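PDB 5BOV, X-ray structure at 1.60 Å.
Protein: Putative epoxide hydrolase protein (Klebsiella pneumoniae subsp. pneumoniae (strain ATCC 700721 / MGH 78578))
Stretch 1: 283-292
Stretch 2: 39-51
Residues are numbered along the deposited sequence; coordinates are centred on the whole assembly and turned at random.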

# COMPACT_ATOMS: atom_id res chain seq x y z
N GLY A 283 7.47 -13.07 3.96
CA GLY A 283 8.07 -12.26 2.96
C GLY A 283 7.55 -10.83 2.89
O GLY A 283 7.39 -10.15 3.93
N HIS A 284 7.26 -10.41 1.69
CA HIS A 284 6.91 -9.06 1.37
C HIS A 284 5.45 -8.69 1.68
O HIS A 284 5.10 -7.48 1.70
CB HIS A 284 7.18 -8.90 -0.11
CG HIS A 284 6.93 -7.54 -0.65
ND1 HIS A 284 7.55 -6.41 -0.17
CD2 HIS A 284 6.22 -7.14 -1.73
CE1 HIS A 284 7.17 -5.36 -0.88
NE2 HIS A 284 6.41 -5.79 -1.85
N ASN A 285 4.61 -9.69 1.91
CA ASN A 285 3.17 -9.44 2.18
C ASN A 285 2.73 -10.05 3.53
O ASN A 285 2.08 -11.09 3.56
CB ASN A 285 2.36 -9.94 0.98
CG ASN A 285 0.89 -9.60 1.05
OD1 ASN A 285 0.36 -9.18 2.10
ND2 ASN A 285 0.20 -9.79 -0.06
N PRO A 286 3.14 -9.43 4.64
CA PRO A 286 2.76 -9.96 5.92
C PRO A 286 1.28 -10.15 6.16
O PRO A 286 0.89 -11.14 6.77
CB PRO A 286 3.37 -8.95 6.90
CG PRO A 286 4.58 -8.45 6.20
CD PRO A 286 4.16 -8.33 4.81
N PRO A 287 0.44 -9.21 5.68
CA PRO A 287 -0.97 -9.52 6.04
C PRO A 287 -1.51 -10.77 5.36
O PRO A 287 -2.34 -11.47 5.93
CB PRO A 287 -1.75 -8.30 5.60
CG PRO A 287 -0.85 -7.53 4.65
CD PRO A 287 0.56 -7.91 5.06
N GLN A 288 -1.12 -10.98 4.11
CA GLN A 288 -1.66 -12.14 3.40
C GLN A 288 -0.95 -13.43 3.90
O GLN A 288 -1.59 -14.51 3.99
CB GLN A 288 -1.49 -12.00 1.92
CG GLN A 288 -2.52 -12.88 1.20
CD GLN A 288 -2.78 -12.50 -0.28
OE1 GLN A 288 -2.42 -11.45 -0.75
NE2 GLN A 288 -3.44 -13.42 -0.98
N GLU A 289 0.34 -13.33 4.17
CA GLU A 289 1.20 -14.49 4.52
C GLU A 289 1.11 -14.86 5.97
O GLU A 289 1.25 -16.02 6.29
CB GLU A 289 2.65 -14.17 4.19
CG GLU A 289 2.90 -13.98 2.71
CD GLU A 289 4.37 -13.58 2.45
OE1 GLU A 289 5.24 -14.38 2.93
OE2 GLU A 289 4.59 -12.60 1.72
N ASP A 290 0.92 -13.91 6.86
CA ASP A 290 0.86 -14.11 8.30
C ASP A 290 -0.25 -13.23 8.94
O ASP A 290 0.04 -12.31 9.72
CB ASP A 290 2.21 -13.83 8.94
CG ASP A 290 2.31 -14.40 10.40
OD1 ASP A 290 1.30 -14.84 10.98
OD2 ASP A 290 3.42 -14.22 10.93
N PRO A 291 -1.48 -13.50 8.58
CA PRO A 291 -2.59 -12.66 9.03
C PRO A 291 -2.72 -12.62 10.58
O PRO A 291 -3.08 -11.58 11.09
CB PRO A 291 -3.83 -13.27 8.37
CG PRO A 291 -3.41 -14.68 8.04
CD PRO A 291 -1.95 -14.58 7.69
N THR A 292 -2.40 -13.72 11.27
CA THR A 292 -2.47 -13.71 12.75
C THR A 292 -1.55 -12.66 13.34
O THR A 292 -1.95 -11.88 14.19
CB THR A 292 -2.16 -15.14 13.30
OG1 THR A 292 -3.13 -16.02 12.74
CG2 THR A 292 -2.27 -15.17 14.78
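Stretch 2, residues 39-51: GWPYDIQSYAQVA

Two segments far apart in sequence can pack closely without sharing a sheet or a helix pair, provided that the bumps of one meet the hollows of the other; this putative epoxide hydrolase offers a compact example. Stretch 1 begins as a loop, forms a short helix over 286-289 and enters a second helix at P291. Stretch 2 starts as a loop with a cis peptide bond before P41, tightens into a 3-10 segment at 44-46 and is helical by V50. The two run broadly in the same direction: H284 and N285 meet Y42, Q288 lies opposite S46 with their CA atoms 4.4 Å apart, and P291 faces V50. Together they bury 518 Å².

At the leading end the Y42 side chain points toward stretch 1, and its OH comes 3.3 Å from H284 CD2, at the edge of the imidazole. The two rings meet rim to rim, and a water bridges H284 NE2 and W40 O. N285 then performs two tasks: its OD1 caps the helix by accepting from Q288 N at 3.1 Å, while its ND2 donates to S46 OG at 3.2 Å. The cap thus belongs to the same side chain that ties the helix start to the 3-10 turn.

In the middle the backbones themselves come close, with P287 C 3.3 Å from S46 O. Here a second water links Q288 OE1, S46 OG and D43 N, filling the space between the polar groups. Further along, the fit is apolar. The P287 ring is the principal bump: its CB lies 3.4 Å from Y47 CE1 and 4.0 Å from V50 CG2. That same V50 methyl reaches P291 CB at 3.8 Å, so it lodges between two prolines. Q49 closes the far end, its OE1 3.6 Å from P291 CG.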

# COMPACT_ATOMS: atom_id res chain seq x y z
N GLY A 39 -0.53 -3.36 -1.46
CA GLY A 39 0.60 -2.97 -2.23
C GLY A 39 0.55 -3.44 -3.68
O GLY A 39 -0.49 -3.95 -4.15
N TRP A 40 1.70 -3.31 -4.33
CA TRP A 40 1.85 -3.67 -5.79
C TRP A 40 2.67 -4.98 -5.89
O TRP A 40 3.74 -5.06 -5.22
CB TRP A 40 2.59 -2.58 -6.57
CG TRP A 40 2.77 -2.95 -7.98
CD1 TRP A 40 1.89 -2.73 -8.97
CD2 TRP A 40 3.89 -3.59 -8.58
NE1 TRP A 40 2.36 -3.23 -10.15
CE2 TRP A 40 3.60 -3.77 -9.94
CE3 TRP A 40 5.07 -4.11 -8.09
CZ2 TRP A 40 4.48 -4.43 -10.82
CZ3 TRP A 40 5.95 -4.69 -8.97
CH2 TRP A 40 5.63 -4.89 -10.32
N PRO A 41 2.29 -5.95 -6.73
CA PRO A 41 1.04 -6.01 -7.47
C PRO A 41 0.04 -6.93 -6.79
O PRO A 41 -0.10 -8.12 -7.11
CB PRO A 41 1.52 -6.59 -8.82
CG PRO A 41 2.73 -7.44 -8.46
CD PRO A 41 3.19 -7.05 -7.08
N TYR A 42 -0.51 -6.41 -5.69
CA TYR A 42 -1.42 -7.17 -4.82
C TYR A 42 -2.75 -6.50 -4.81
O TYR A 42 -2.98 -5.52 -5.56
CB TYR A 42 -0.83 -7.31 -3.43
CG TYR A 42 0.59 -7.88 -3.44
CD1 TYR A 42 0.77 -9.22 -3.32
CD2 TYR A 42 1.71 -7.08 -3.46
CE1 TYR A 42 2.06 -9.79 -3.30
CE2 TYR A 42 2.96 -7.59 -3.42
CZ TYR A 42 3.15 -8.94 -3.34
OH TYR A 42 4.43 -9.42 -3.30
N ASP A 43 -3.69 -6.96 -3.98
CA ASP A 43 -4.97 -6.25 -3.89
C ASP A 43 -5.63 -6.46 -2.53
O ASP A 43 -4.95 -6.90 -1.60
CB ASP A 43 -5.93 -6.61 -5.05
CG ASP A 43 -6.61 -7.93 -4.87
OD1 ASP A 43 -6.20 -8.74 -4.03
OD2 ASP A 43 -7.51 -8.17 -5.72
N ILE A 44 -6.92 -6.15 -2.41
CA ILE A 44 -7.63 -6.26 -1.15
C ILE A 44 -7.59 -7.68 -0.54
O ILE A 44 -7.79 -7.88 0.66
CB ILE A 44 -9.10 -5.79 -1.27
CG1 ILE A 44 -9.91 -6.66 -2.22
CG2 ILE A 44 -9.11 -4.31 -1.67
CD1 ILE A 44 -11.37 -6.39 -2.17
N GLN A 45 -7.37 -8.72 -1.38
CA GLN A 45 -7.31 -10.06 -0.84
C GLN A 45 -6.18 -10.26 0.15
O GLN A 45 -6.16 -11.22 0.94
CB GLN A 45 -7.23 -11.12 -1.95
CG GLN A 45 -8.38 -11.10 -2.95
CD GLN A 45 -9.79 -11.07 -2.34
OE1 GLN A 45 -10.68 -10.34 -2.89
NE2 GLN A 45 -10.02 -11.79 -1.35
N SER A 46 -5.20 -9.36 0.15
CA SER A 46 -4.15 -9.36 1.14
C SER A 46 -4.74 -9.28 2.59
O SER A 46 -4.09 -9.78 3.52
CB SER A 46 -3.26 -8.14 0.97
OG SER A 46 -2.56 -8.16 -0.27
N TYR A 47 -5.97 -8.77 2.71
CA TYR A 47 -6.64 -8.60 3.97
C TYR A 47 -7.89 -9.42 4.09
O TYR A 47 -8.64 -9.23 5.03
CB TYR A 47 -6.94 -7.12 4.17
CG TYR A 47 -5.68 -6.26 4.12
CD1 TYR A 47 -4.77 -6.29 5.18
CD2 TYR A 47 -5.39 -5.45 3.02
CE1 TYR A 47 -3.65 -5.49 5.20
CE2 TYR A 47 -4.23 -4.66 2.99
CZ TYR A 47 -3.36 -4.69 4.06
OH TYR A 47 -2.25 -3.89 4.10
N ALA A 48 -8.03 -10.49 3.29
CA ALA A 48 -9.25 -11.29 3.36
C ALA A 48 -9.36 -12.04 4.64
O ALA A 48 -10.49 -12.47 5.01
CB ALA A 48 -9.34 -12.24 2.17
N GLN A 49 -8.26 -12.38 5.29
CA GLN A 49 -8.26 -12.99 6.63
C GLN A 49 -8.09 -11.99 7.74
O GLN A 49 -8.81 -12.05 8.78
CB GLN A 49 -7.26 -14.13 6.76
CG GLN A 49 -7.59 -15.22 5.77
CD GLN A 49 -6.62 -16.41 5.90
OE1 GLN A 49 -5.44 -16.31 5.56
NE2 GLN A 49 -7.14 -17.58 6.33
N VAL A 50 -7.25 -11.00 7.54
CA VAL A 50 -7.06 -9.96 8.56
C VAL A 50 -8.34 -9.21 8.86
O VAL A 50 -8.68 -8.98 10.04
CB VAL A 50 -5.98 -8.95 8.09
CG1 VAL A 50 -5.93 -7.70 8.96
CG2 VAL A 50 -4.63 -9.62 7.98
N ALA A 51 -9.07 -8.80 7.82
CA ALA A 51 -10.20 -7.92 8.04
C ALA A 51 -11.35 -8.58 8.84
O ALA A 51 -11.82 -8.00 9.81
CB ALA A 51 -10.68 -7.34 6.69
O HOH W 1 6.30 -4.64 -4.62
O HOH W 2 -3.22 -9.77 -2.82
O HOH W 3 -4.41 -14.16 4.53